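Local coordinates for protein eukaryotic Translation Initiation 4E (Schistosoma mansoni, PDB 3HXI) that binds the 7-methylguanosine cap of messenger RNA and a 4E-BP peptide, consistent with a role in translation initiation, at residues Gln13-Tyr18 / Val36-Thr41; Arg119-Ala124 / Leu135-Thr140; Leu20-Lys25 / Tyr60-Tyr65. All blocks are in the same frame, centred on the assembly; numbering follows the deposited sequence.

Overall arrangement
Near the N terminus, strand 11-21 turns back into strand 33-41, and interaction 1 closes that hairpin at the outer margin of the sheet. Interaction 3 joins the far end of strand 11-21 to the start of strand 63-68, closing a longer loop that contains helix 42-50. Because 20-25 falls between 13-18 and 36-41, interactions 1 and 3 cross along the chain, and strand 11-21 serves both. Interaction 2 follows in series, closing the hairpin of strands 121-127 and 134-139 in the middle of the same sheet, where W16 of interaction 1 packs on I121. Interactions 2 and 3 both touch the bound cap.

Interaction 1: Gln13-Tyr18 / Val36-Thr41; sequences QDSWSY and VATFST
W16 and F39 face each other as a hydrogen-bonded antiparallel pair, and their backbones exchange two bonds: W16 N to F39 O (2.9 Å, nearly straight at 172°) and F39 N to W16 O. At the next hydrogen-bonded pair, Y18 N donates to A37 O at 2.7 Å. Y18 O then receives V36 N at 2.8 Å and, more weakly, A37 N. Two successive residues of 36-41 thus oppose the single residue Y18, which makes this a classic beta bulge.

Aromatic packing lies on the face of the sheet carrying W16, Y18 and F39. CG of F39 sits between its backbone N and carbonyl carbon (chi1 64°), and the far end of the ring, at CZ, comes nearer to strand 15-18. The touching atom is CB of W16, which lies over one face of the phenyl ring toward its rim, 3.5 Å from F39 CZ, in a CH-pi contact. The indole itself is slid aside: its five-membered ring is inclined 22° to the phenyl plane and barely overlaps it. At the bulge, V36 CG2 meets the Y18 ring at its edge, 3.8 Å from Y18 CD1. The Y18 hydroxyl leads away to W100 NE1, its hydrogen-bond partner.

Hydroxyl pairing marks the other face. S17 OG and T38 OG1, each beside its own backbone N, meet at 2.7 Å, and either could donate.

Strand 63-68 continues the sheet beyond 13-18, and helices 42-50 and 96-108 pack on the aromatic face. This is an antiparallel beta hairpin with a classic bulge, forming the margin of the curved sheet that the eIF4E fold lays over its helices.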
loop_
_atom_site.group_PDB
_atom_site.type_symbol
_atom_site.label_atom_id
_atom_site.label_comp_id
_atom_site.label_asym_id
_atom_site.label_seq_id
_atom_site.Cartn_x
_atom_site.Cartn_y
_atom_site.Cartn_z
ATOM N N GLN A 13 5.590 4.166 -14.478
ATOM C CA GLN A 13 6.478 2.993 -14.451
ATOM C C GLN A 13 5.704 1.686 -14.487
ATOM O O GLN A 13 6.092 0.760 -15.212
ATOM C CB GLN A 13 7.395 3.019 -13.220
ATOM C CG GLN A 13 8.259 1.752 -13.074
ATOM C CD GLN A 13 9.209 1.561 -14.256
ATOM O OE1 GLN A 13 9.560 2.518 -14.952
ATOM N NE2 GLN A 13 9.625 0.324 -14.485
ATOM N N ASP A 14 4.604 1.615 -13.727
ATOM C CA ASP A 14 3.760 0.427 -13.716
ATOM C C ASP A 14 2.289 0.720 -13.886
ATOM O O ASP A 14 1.822 1.819 -13.575
ATOM C CB ASP A 14 3.945 -0.349 -12.399
ATOM C CG ASP A 14 5.142 -1.252 -12.433
ATOM O OD1 ASP A 14 5.052 -2.314 -13.089
ATOM O OD2 ASP A 14 6.175 -0.896 -11.830
ATOM N N SER A 15 1.567 -0.288 -14.373
ATOM C CA SER A 15 0.116 -0.318 -14.300
ATOM C C SER A 15 -0.301 -0.842 -12.930
ATOM O O SER A 15 0.313 -1.783 -12.408
ATOM C CB SER A 15 -0.458 -1.226 -15.381
ATOM O OG SER A 15 -1.866 -1.172 -15.352
ATOM N N TRP A 16 -1.333 -0.222 -12.364
ATOM C CA TRP A 16 -1.838 -0.539 -11.021
ATOM C C TRP A 16 -3.316 -0.829 -11.067
ATOM O O TRP A 16 -4.048 -0.257 -11.883
ATOM C CB TRP A 16 -1.599 0.641 -10.056
ATOM C CG TRP A 16 -0.181 1.006 -9.897
ATOM C CD1 TRP A 16 0.536 1.857 -10.691
ATOM C CD2 TRP A 16 0.714 0.568 -8.866
ATOM N NE1 TRP A 16 1.831 1.941 -10.246
ATOM C CE2 TRP A 16 1.969 1.170 -9.120
ATOM C CE3 TRP A 16 0.582 -0.286 -7.763
ATOM C CZ2 TRP A 16 3.088 0.951 -8.313
ATOM C CZ3 TRP A 16 1.696 -0.494 -6.941
ATOM C CH2 TRP A 16 2.936 0.115 -7.228
ATOM N N SER A 17 -3.764 -1.703 -10.169
ATOM C CA SER A 17 -5.190 -1.939 -10.000
ATOM C C SER A 17 -5.637 -1.606 -8.577
ATOM O O SER A 17 -4.872 -1.760 -7.620
ATOM C CB SER A 17 -5.555 -3.364 -10.380
ATOM O OG SER A 17 -5.320 -3.550 -11.769
ATOM N N TYR A 18 -6.866 -1.118 -8.465
ATOM C CA TYR A 18 -7.386 -0.600 -7.211
ATOM C C TYR A 18 -8.596 -1.429 -6.812
ATOM O O TYR A 18 -9.524 -1.651 -7.615
ATOM C CB TYR A 18 -7.773 0.861 -7.402
ATOM C CG TYR A 18 -7.817 1.730 -6.156
ATOM C CD1 TYR A 18 -9.030 2.028 -5.540
ATOM C CD2 TYR A 18 -6.651 2.317 -5.637
ATOM C CE1 TYR A 18 -9.087 2.866 -4.425
ATOM C CE2 TYR A 18 -6.697 3.147 -4.509
ATOM C CZ TYR A 18 -7.932 3.422 -3.921
ATOM O OH TYR A 18 -8.021 4.251 -2.821
ATOM N N VAL A 36 -11.970 -2.137 -8.806
ATOM C CA VAL A 36 -12.756 -0.970 -9.236
ATOM C C VAL A 36 -12.039 -0.083 -10.257
ATOM O O VAL A 36 -12.661 0.801 -10.841
ATOM C CB VAL A 36 -13.267 -0.141 -8.033
ATOM C CG1 VAL A 36 -14.240 -0.966 -7.191
ATOM C CG2 VAL A 36 -12.098 0.391 -7.178
ATOM N N ALA A 37 -10.742 -0.319 -10.473
ATOM C CA ALA A 37 -9.986 0.393 -11.506
ATOM C C ALA A 37 -8.611 -0.210 -11.772
ATOM O O ALA A 37 -8.030 -0.874 -10.905
ATOM C CB ALA A 37 -9.874 1.880 -11.171
ATOM N N THR A 38 -8.141 -0.028 -13.009
ATOM C CA THR A 38 -6.766 -0.298 -13.420
ATOM C C THR A 38 -6.298 0.966 -14.131
ATOM O O THR A 38 -6.989 1.471 -15.017
ATOM C CB THR A 38 -6.637 -1.514 -14.382
ATOM O OG1 THR A 38 -7.008 -2.722 -13.706
ATOM C CG2 THR A 38 -5.198 -1.662 -14.881
ATOM N N PHE A 39 -5.148 1.499 -13.731
ATOM C CA PHE A 39 -4.660 2.761 -14.303
ATOM C C PHE A 39 -3.157 2.687 -14.602
ATOM O O PHE A 39 -2.451 1.845 -14.046
ATOM C CB PHE A 39 -5.000 3.955 -13.394
ATOM C CG PHE A 39 -4.327 3.914 -12.046
ATOM C CD1 PHE A 39 -3.047 4.417 -11.882
ATOM C CD2 PHE A 39 -4.977 3.350 -10.940
ATOM C CE1 PHE A 39 -2.409 4.362 -10.633
ATOM C CE2 PHE A 39 -4.344 3.296 -9.690
ATOM C CZ PHE A 39 -3.063 3.804 -9.545
ATOM N N SER A 40 -2.676 3.564 -15.477
ATOM C CA SER A 40 -1.304 3.473 -15.928
ATOM C C SER A 40 -0.730 4.848 -16.248
ATOM O O SER A 40 0.372 4.955 -16.805
ATOM C CB SER A 40 -1.237 2.577 -17.152
ATOM O OG SER A 40 -2.172 3.035 -18.103
ATOM N N THR A 41 -1.479 5.888 -15.880
ATOM C CA THR A 41 -1.071 7.278 -16.106
ATOM C C THR A 41 -1.287 8.063 -14.818
ATOM O O THR A 41 -2.151 7.691 -13.997
ATOM C CB THR A 41 -1.896 7.945 -17.264
ATOM O OG1 THR A 41 -3.267 8.155 -16.851
ATOM C CG2 THR A 41 -1.868 7.064 -18.547
#

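Interaction 2: Arg119-Ala124 / Leu135-Thr140; sequences RQICGA and LSVWLT. With GTG (7-methyl-guanosine-5'-triphosphate-5'-guanosine), chain C.
W138 O is gripped by two successive amides of the facing strand, C122 N at 2.9 Å and, more weakly, G123 N at 3.3 Å. The C122 donor is tilted 23° from the carbonyl plane. C122 and G123 thus both face W138, a classic beta bulge that shifts the register by one; W138 N donates back to G123 O at 2.8 Å. The backbone of C122 (psi -52°) departs from extended geometry to make the extra step. Its CB lies 3.3 Å from W138 O, while SG, set beside its own backbone N, comes near the main chain of T140.

Where helix 115-120 gives way to the strand, T140 N donates to Q120 O at 2.7 Å. The Q120 side chain, bent at chi2 (-59°), crosses that of T140 at about a right angle and lays its amide against the methyl CG2, with NE2 at 3.4 Å. The polar ends bond to other residues: Q120 OE1 to S141 OG and T140 OG1 to K79 O.

On the face of I121, V137 and L139, the methyl CD1 of I121 reaches L139 CD2 at 3.6 Å and also touches V137 CG1. Helices 96-108 and 145-159 cover this apolar patch.

W138 points to the opposite face, where its benzo edge, at CZ2, meets the methyl carbon C7X of the cap guanine in the plane of the indole, 3.8 Å away. This is a bulged antiparallel hairpin at the centre of the eIF4E sheet, placing the edge of W138 against the 7-methyl group in the cap pocket.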
loop_
_atom_site.group_PDB
_atom_site.type_symbol
_atom_site.label_atom_id
_atom_site.label_comp_id
_atom_site.label_asym_id
_atom_site.label_seq_id
_atom_site.Cartn_x
_atom_site.Cartn_y
_atom_site.Cartn_z
ATOM N N ARG A 119 11.408 -2.843 -7.640
ATOM C CA ARG A 119 11.183 -4.260 -7.941
ATOM C C ARG A 119 10.563 -5.025 -6.764
ATOM O O ARG A 119 9.858 -6.004 -6.972
ATOM C CB ARG A 119 12.483 -4.932 -8.408
ATOM C CG ARG A 119 13.004 -4.382 -9.747
ATOM C CD ARG A 119 14.145 -5.236 -10.336
ATOM N NE ARG A 119 15.432 -4.972 -9.691
ATOM C CZ ARG A 119 16.403 -4.243 -10.245
ATOM N NH1 ARG A 119 17.539 -4.037 -9.604
ATOM N NH2 ARG A 119 16.236 -3.716 -11.445
ATOM N N GLN A 120 10.837 -4.574 -5.540
ATOM C CA GLN A 120 10.320 -5.253 -4.348
ATOM C C GLN A 120 8.841 -4.968 -4.157
ATOM O O GLN A 120 8.130 -5.743 -3.504
ATOM C CB GLN A 120 11.073 -4.808 -3.082
ATOM C CG GLN A 120 12.373 -5.519 -2.807
ATOM C CD GLN A 120 12.179 -7.018 -2.671
ATOM O OE1 GLN A 120 11.474 -7.503 -1.764
ATOM N NE2 GLN A 120 12.776 -7.755 -3.583
ATOM N N ILE A 121 8.374 -3.855 -4.722
ATOM C CA ILE A 121 7.030 -3.352 -4.397
ATOM C C ILE A 121 5.933 -4.193 -5.040
ATOM O O ILE A 121 5.934 -4.413 -6.265
ATOM C CB ILE A 121 6.848 -1.842 -4.783
ATOM C CG1 ILE A 121 7.849 -0.942 -4.034
ATOM C CG2 ILE A 121 5.373 -1.390 -4.571
ATOM C CD1 ILE A 121 7.728 -0.904 -2.503
ATOM N N CYS A 122 4.994 -4.640 -4.211
ATOM C CA CYS A 122 3.795 -5.304 -4.706
ATOM C C CYS A 122 2.586 -4.384 -4.657
ATOM O O CYS A 122 1.889 -4.216 -5.653
ATOM C CB CYS A 122 3.507 -6.561 -3.894
ATOM S SG CYS A 122 4.796 -7.809 -4.078
ATOM N N GLY A 123 2.334 -3.784 -3.498
ATOM C CA GLY A 123 1.158 -2.925 -3.360
ATOM C C GLY A 123 1.007 -2.290 -1.989
ATOM O O GLY A 123 1.867 -2.473 -1.119
ATOM N N ALA A 124 -0.079 -1.545 -1.814
ATOM C CA ALA A 124 -0.379 -0.838 -0.567
ATOM C C ALA A 124 -1.816 -1.148 -0.115
ATOM O O ALA A 124 -2.687 -1.471 -0.939
ATOM C CB ALA A 124 -0.183 0.663 -0.738
ATOM N N LEU A 135 -1.972 1.075 7.797
ATOM C CA LEU A 135 -1.562 1.160 6.395
ATOM C C LEU A 135 -0.424 0.167 6.242
ATOM O O LEU A 135 0.366 0.001 7.171
ATOM C CB LEU A 135 -1.058 2.558 6.036
ATOM C CG LEU A 135 -2.037 3.645 5.577
ATOM C CD1 LEU A 135 -2.759 4.258 6.792
ATOM C CD2 LEU A 135 -1.298 4.755 4.815
ATOM N N SER A 136 -0.323 -0.460 5.079
ATOM C CA SER A 136 0.689 -1.489 4.855
ATOM C C SER A 136 1.250 -1.307 3.457
ATOM O O SER A 136 0.540 -0.866 2.562
ATOM C CB SER A 136 0.052 -2.877 4.933
ATOM O OG SER A 136 -0.270 -3.228 6.260
ATOM N N VAL A 137 2.511 -1.679 3.273
ATOM C CA VAL A 137 3.073 -1.833 1.943
ATOM C C VAL A 137 3.594 -3.259 1.858
ATOM O O VAL A 137 4.420 -3.673 2.669
ATOM C CB VAL A 137 4.221 -0.864 1.680
ATOM C CG1 VAL A 137 4.955 -1.239 0.377
ATOM C CG2 VAL A 137 3.714 0.564 1.645
ATOM N N TRP A 138 3.113 -3.986 0.858
ATOM C CA TRP A 138 3.472 -5.381 0.642
ATOM C C TRP A 138 4.653 -5.454 -0.318
ATOM O O TRP A 138 4.646 -4.780 -1.362
ATOM C CB TRP A 138 2.270 -6.079 0.011
ATOM C CG TRP A 138 1.139 -6.381 0.969
ATOM C CD1 TRP A 138 0.744 -5.655 2.072
ATOM C CD2 TRP A 138 0.247 -7.491 0.879
ATOM N NE1 TRP A 138 -0.352 -6.259 2.664
ATOM C CE2 TRP A 138 -0.664 -7.393 1.956
ATOM C CE3 TRP A 138 0.123 -8.563 -0.025
ATOM C CZ2 TRP A 138 -1.676 -8.344 2.173
ATOM C CZ3 TRP A 138 -0.870 -9.501 0.189
ATOM C CH2 TRP A 138 -1.777 -9.375 1.273
ATOM N N LEU A 139 5.641 -6.270 0.057
ATOM C CA LEU A 139 6.917 -6.431 -0.636
ATOM C C LEU A 139 7.046 -7.874 -1.093
ATOM O O LEU A 139 6.478 -8.775 -0.475
ATOM C CB LEU A 139 8.076 -6.116 0.318
ATOM C CG LEU A 139 8.218 -4.681 0.841
ATOM C CD1 LEU A 139 9.620 -4.456 1.413
ATOM C CD2 LEU A 139 7.986 -3.677 -0.281
ATOM N N THR A 140 7.808 -8.109 -2.153
ATOM C CA THR A 140 7.834 -9.445 -2.762
ATOM C C THR A 140 8.693 -10.492 -2.030
ATOM O O THR A 140 8.480 -11.700 -2.209
ATOM C CB THR A 140 8.235 -9.370 -4.247
ATOM O OG1 THR A 140 7.933 -10.615 -4.889
ATOM C CG2 THR A 140 9.709 -9.061 -4.386
HETATM P PA GTG C . -7.095 -8.422 8.489
HETATM O O1A GTG C . -8.339 -7.743 7.983
HETATM O O2A GTG C . -5.720 -8.053 7.978
HETATM O O3A GTG C . -7.006 -8.427 10.092
HETATM P PB GTG C . -7.852 -7.605 11.159
HETATM O O1B GTG C . -7.816 -6.125 10.868
HETATM O O2B GTG C . -7.382 -8.115 12.518
HETATM O O3B GTG C . -9.316 -8.224 10.915
HETATM N N9A GTG C . -6.994 -12.571 5.099
HETATM C C8A GTG C . -6.358 -11.395 5.079
HETATM N N7A GTG C . -5.555 -11.355 3.992
HETATM C C7X GTG C . -4.698 -10.194 3.645
HETATM C C5A GTG C . -5.700 -12.514 3.345
HETATM C C6A GTG C . -5.110 -13.001 2.172
HETATM O O6A GTG C . -4.281 -12.343 1.501
HETATM N N1A GTG C . -5.448 -14.250 1.767
HETATM C C2A GTG C . -6.358 -14.984 2.482
HETATM N N2A GTG C . -6.715 -16.223 2.098
HETATM N N3A GTG C . -6.928 -14.506 3.611
HETATM C C4A GTG C . -6.609 -13.272 4.040
HETATM O O5D GTG C . -7.274 -9.961 8.159
HETATM C C5D GTG C . -8.415 -10.647 8.664
HETATM C C4D GTG C . -8.431 -12.056 8.115
HETATM O O4D GTG C . -8.657 -11.991 6.713
HETATM C C3D GTG C . -7.121 -12.798 8.279
HETATM O O3D GTG C . -7.002 -13.361 9.584
HETATM C C2D GTG C . -7.228 -13.840 7.191
HETATM O O2D GTG C . -8.042 -14.933 7.641
HETATM C C1D GTG C . -7.967 -13.078 6.096
HETATM P PG GTG C . -10.706 -7.709 11.535
HETATM O O1G GTG C . -10.655 -6.290 12.006
HETATM O O2G GTG C . -11.235 -8.789 12.463
HETATM O O5E GTG C . -11.608 -7.765 10.206
HETATM C C5E GTG C . -11.432 -6.792 9.178
HETATM C C4E GTG C . -12.462 -7.004 8.088
HETATM O O4E GTG C . -12.238 -8.282 7.486
HETATM C C3E GTG C . -13.885 -7.041 8.614
HETATM O O3E GTG C . -14.738 -6.599 7.545
HETATM C C2E GTG C . -14.161 -8.518 8.858
HETATM O O2E GTG C . -15.559 -8.846 8.793
HETATM C C1E GTG C . -13.384 -9.129 7.701
HETATM N N9B GTG C . -12.861 -10.498 7.879
HETATM C C8B GTG C . -11.936 -10.651 8.977
HETATM N N7B GTG C . -11.581 -12.061 8.844
HETATM C C5B GTG C . -12.232 -12.568 7.754
HETATM C C6B GTG C . -12.261 -13.900 7.125
HETATM O O6B GTG C . -11.560 -14.811 7.642
HETATM N N1B GTG C . -13.057 -14.075 6.031
HETATM C C2B GTG C . -13.808 -13.049 5.502
HETATM N N2B GTG C . -14.587 -13.238 4.407
HETATM N N3B GTG C . -13.820 -11.802 6.032
HETATM C C4B GTG C . -13.060 -11.532 7.114
#

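Interaction 3: Leu20-Lys25 / Tyr60-Tyr65. With GTG (7-methyl-guanosine-5'-triphosphate-5'-guanosine), chain C.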
loop_
_atom_site.group_PDB
_atom_site.type_symbol
_atom_site.label_atom_id
_atom_site.label_comp_id
_atom_site.label_asym_id
_atom_site.label_seq_id
_atom_site.Cartn_x
_atom_site.Cartn_y
_atom_site.Cartn_z
ATOM N N LEU A 20 -11.542 -2.629 -3.663
ATOM C CA LEU A 20 -12.255 -2.456 -2.400
ATOM C C LEU A 20 -12.531 -3.796 -1.782
ATOM O O LEU A 20 -13.037 -4.701 -2.448
ATOM C CB LEU A 20 -13.607 -1.756 -2.637
ATOM C CG LEU A 20 -13.601 -0.580 -3.616
ATOM C CD1 LEU A 20 -15.017 -0.018 -3.776
ATOM C CD2 LEU A 20 -12.623 0.533 -3.181
ATOM N N PHE A 21 -12.203 -3.925 -0.501
ATOM C CA PHE A 21 -12.597 -5.089 0.283
ATOM C C PHE A 21 -13.875 -4.761 1.056
ATOM O O PHE A 21 -13.874 -3.889 1.907
ATOM C CB PHE A 21 -11.483 -5.501 1.270
ATOM C CG PHE A 21 -11.882 -6.643 2.158
ATOM C CD1 PHE A 21 -11.599 -7.950 1.786
ATOM C CD2 PHE A 21 -12.593 -6.415 3.329
ATOM C CE1 PHE A 21 -12.000 -9.015 2.581
ATOM C CE2 PHE A 21 -12.989 -7.474 4.136
ATOM C CZ PHE A 21 -12.713 -8.781 3.745
ATOM N N GLN A 22 -14.963 -5.459 0.764
ATOM C CA GLN A 22 -16.202 -5.226 1.509
ATOM C C GLN A 22 -16.762 -6.523 2.017
ATOM O O GLN A 22 -17.151 -7.377 1.216
ATOM C CB GLN A 22 -17.233 -4.551 0.612
ATOM C CG GLN A 22 -16.848 -3.158 0.121
ATOM C CD GLN A 22 -17.751 -2.694 -1.002
ATOM O OE1 GLN A 22 -17.727 -3.253 -2.091
ATOM N NE2 GLN A 22 -18.548 -1.669 -0.741
ATOM N N PHE A 23 -16.802 -6.688 3.339
ATOM C CA PHE A 23 -17.258 -7.953 3.910
ATOM C C PHE A 23 -18.768 -8.097 3.764
ATOM O O PHE A 23 -19.521 -7.194 4.114
ATOM C CB PHE A 23 -16.888 -8.118 5.387
ATOM C CG PHE A 23 -17.704 -9.183 6.091
ATOM C CD1 PHE A 23 -17.414 -10.538 5.906
ATOM C CD2 PHE A 23 -18.769 -8.834 6.913
ATOM C CE1 PHE A 23 -18.170 -11.529 6.527
ATOM C CE2 PHE A 23 -19.532 -9.819 7.546
ATOM C CZ PHE A 23 -19.225 -11.173 7.350
ATOM N N ARG A 24 -19.181 -9.239 3.231
ATOM C CA ARG A 24 -20.557 -9.689 3.351
ATOM C C ARG A 24 -20.550 -11.126 3.846
ATOM O O ARG A 24 -19.621 -11.902 3.546
ATOM C CB ARG A 24 -21.319 -9.551 2.027
ATOM C CG ARG A 24 -21.614 -8.096 1.624
ATOM C CD ARG A 24 -20.501 -7.519 0.742
ATOM N NE ARG A 24 -20.598 -8.021 -0.628
ATOM C CZ ARG A 24 -19.591 -8.078 -1.501
ATOM N NH1 ARG A 24 -19.820 -8.555 -2.716
ATOM N NH2 ARG A 24 -18.361 -7.656 -1.180
ATOM N N LYS A 25 -21.579 -11.450 4.631
ATOM C CA LYS A 25 -21.776 -12.776 5.209
ATOM C C LYS A 25 -21.738 -13.868 4.154
ATOM O O LYS A 25 -22.274 -13.705 3.054
ATOM C CB LYS A 25 -23.090 -12.817 5.969
ATOM N N TYR A 60 -15.604 1.423 8.961
ATOM C CA TYR A 60 -14.655 0.471 9.542
ATOM C C TYR A 60 -14.758 -0.914 8.905
ATOM O O TYR A 60 -15.863 -1.394 8.614
ATOM C CB TYR A 60 -14.838 0.347 11.048
ATOM C CG TYR A 60 -14.479 1.585 11.838
ATOM C CD1 TYR A 60 -13.226 2.191 11.713
ATOM C CD2 TYR A 60 -15.384 2.133 12.740
ATOM C CE1 TYR A 60 -12.895 3.330 12.459
ATOM C CE2 TYR A 60 -15.065 3.258 13.486
ATOM C CZ TYR A 60 -13.824 3.849 13.348
ATOM O OH TYR A 60 -13.523 4.967 14.104
ATOM N N GLY A 61 -13.603 -1.534 8.676
ATOM C CA GLY A 61 -13.531 -2.886 8.121
ATOM C C GLY A 61 -13.644 -2.979 6.607
ATOM O O GLY A 61 -13.571 -4.094 6.060
ATOM N N LYS A 62 -13.858 -1.838 5.937
ATOM C CA LYS A 62 -13.868 -1.751 4.462
ATOM C C LYS A 62 -12.502 -1.240 4.039
ATOM O O LYS A 62 -12.096 -0.166 4.462
ATOM C CB LYS A 62 -14.950 -0.802 3.955
ATOM C CG LYS A 62 -14.830 -0.456 2.445
ATOM C CD LYS A 62 -16.054 0.311 1.925
ATOM C CE LYS A 62 -15.695 1.180 0.715
ATOM N NZ LYS A 62 -16.917 1.604 -0.042
ATOM N N ASP A 63 -11.786 -2.017 3.240
ATOM C CA ASP A 63 -10.373 -1.753 3.025
ATOM C C ASP A 63 -10.093 -1.378 1.569
ATOM O O ASP A 63 -10.866 -1.721 0.678
ATOM C CB ASP A 63 -9.530 -2.975 3.436
ATOM C CG ASP A 63 -9.688 -3.348 4.917
ATOM O OD1 ASP A 63 -10.233 -2.544 5.676
ATOM O OD2 ASP A 63 -9.253 -4.455 5.333
ATOM N N LEU A 64 -8.978 -0.685 1.351
ATOM C CA LEU A 64 -8.522 -0.275 0.029
ATOM C C LEU A 64 -7.184 -0.959 -0.256
ATOM O O LEU A 64 -6.282 -0.948 0.595
ATOM C CB LEU A 64 -8.322 1.238 -0.017
ATOM C CG LEU A 64 -9.462 2.116 0.503
ATOM C CD1 LEU A 64 -9.012 3.598 0.534
ATOM C CD2 LEU A 64 -10.708 1.917 -0.357
ATOM N N TYR A 65 -7.077 -1.552 -1.445
ATOM C CA TYR A 65 -5.855 -2.244 -1.890
ATOM C C TYR A 65 -5.408 -1.655 -3.215
ATOM O O TYR A 65 -6.221 -1.569 -4.153
ATOM C CB TYR A 65 -6.138 -3.745 -2.104
ATOM C CG TYR A 65 -6.260 -4.580 -0.835
ATOM C CD1 TYR A 65 -5.215 -5.441 -0.445
ATOM C CD2 TYR A 65 -7.408 -4.509 -0.024
ATOM C CE1 TYR A 65 -5.308 -6.205 0.720
ATOM C CE2 TYR A 65 -7.514 -5.272 1.143
ATOM C CZ TYR A 65 -6.455 -6.122 1.507
ATOM O OH TYR A 65 -6.517 -6.880 2.670
HETATM P PA GTG C . -7.095 -8.422 8.489
HETATM O O1A GTG C . -8.339 -7.743 7.983
HETATM O O2A GTG C . -5.720 -8.053 7.978
HETATM O O3A GTG C . -7.006 -8.427 10.092
HETATM P PB GTG C . -7.852 -7.605 11.159
HETATM O O1B GTG C . -7.816 -6.125 10.868
HETATM O O2B GTG C . -7.382 -8.115 12.518
HETATM O O3B GTG C . -9.316 -8.224 10.915
HETATM N N9A GTG C . -6.994 -12.571 5.099
HETATM C C8A GTG C . -6.358 -11.395 5.079
HETATM N N7A GTG C . -5.555 -11.355 3.992
HETATM C C7X GTG C . -4.698 -10.194 3.645
HETATM C C5A GTG C . -5.700 -12.514 3.345
HETATM C C6A GTG C . -5.110 -13.001 2.172
HETATM O O6A GTG C . -4.281 -12.343 1.501
HETATM N N1A GTG C . -5.448 -14.250 1.767
HETATM C C2A GTG C . -6.358 -14.984 2.482
HETATM N N2A GTG C . -6.715 -16.223 2.098
HETATM N N3A GTG C . -6.928 -14.506 3.611
HETATM C C4A GTG C . -6.609 -13.272 4.040
HETATM O O5D GTG C . -7.274 -9.961 8.159
HETATM C C5D GTG C . -8.415 -10.647 8.664
HETATM C C4D GTG C . -8.431 -12.056 8.115
HETATM O O4D GTG C . -8.657 -11.991 6.713
HETATM C C3D GTG C . -7.121 -12.798 8.279
HETATM O O3D GTG C . -7.002 -13.361 9.584
HETATM C C2D GTG C . -7.228 -13.840 7.191
HETATM O O2D GTG C . -8.042 -14.933 7.641
HETATM C C1D GTG C . -7.967 -13.078 6.096
HETATM P PG GTG C . -10.706 -7.709 11.535
HETATM O O1G GTG C . -10.655 -6.290 12.006
HETATM O O2G GTG C . -11.235 -8.789 12.463
HETATM O O5E GTG C . -11.608 -7.765 10.206
HETATM C C5E GTG C . -11.432 -6.792 9.178
HETATM C C4E GTG C . -12.462 -7.004 8.088
HETATM O O4E GTG C . -12.238 -8.282 7.486
HETATM C C3E GTG C . -13.885 -7.041 8.614
HETATM O O3E GTG C . -14.738 -6.599 7.545
HETATM C C2E GTG C . -14.161 -8.518 8.858
HETATM O O2E GTG C . -15.559 -8.846 8.793
HETATM C C1E GTG C . -13.384 -9.129 7.701
HETATM N N9B GTG C . -12.861 -10.498 7.879
HETATM C C8B GTG C . -11.936 -10.651 8.977
HETATM N N7B GTG C . -11.581 -12.061 8.844
HETATM C C5B GTG C . -12.232 -12.568 7.754
HETATM C C6B GTG C . -12.261 -13.900 7.125
HETATM O O6B GTG C . -11.560 -14.811 7.642
HETATM N N1B GTG C . -13.057 -14.075 6.031
HETATM C C2B GTG C . -13.808 -13.049 5.502
HETATM N N2B GTG C . -14.587 -13.238 4.407
HETATM N N3B GTG C . -13.820 -11.802 6.032
HETATM C C4B GTG C . -13.060 -11.532 7.114
HETATM O O HOH W 1 -16.022 -4.447 4.888
#
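F21 holds CG anti to its backbone N (chi1 176°), and the ring carried from there meets both segment 60-65 and the bound cap dinucleotide. D63 has CG beside its backbone N (chi1 -60°), and its carboxylate goes on to form a salt bridge through OD1 with R129, which also hydrogen-bonds the ligand. The CB atoms of D63 and F21 pack together on the same face of the sheet. The phenyl edge of F21 receives G61 O close to the ring plane, 3.7 Å from CD2, while CE2 lies 3.5 Å from O4E of the second nucleoside's ribose. CB of F21 also rests against CE2 of Y65.

Two backbone bonds fix this register: F21 N to D63 O at 2.8 Å, nearly straight, and D63 N to F21 O in the carbonyl plane, on a lone pair. On the other face L20 and L64 lie side by side and touch through their CD2 methyls at 3.7 Å.

G61 O is gripped twice, by the ribose hydroxyl O3E of the ligand (3.1 Å) and by a water that accepts from F23 N. The F23 ring has O2E over one face, 3.5 Å above its plane.

G61 O thus holds the ribose hydroxyl while the water ties it to F23 N; the one hydrogen bond from these segments to the ligand falls on the sugar, with the F21 and F23 rings packed beside it.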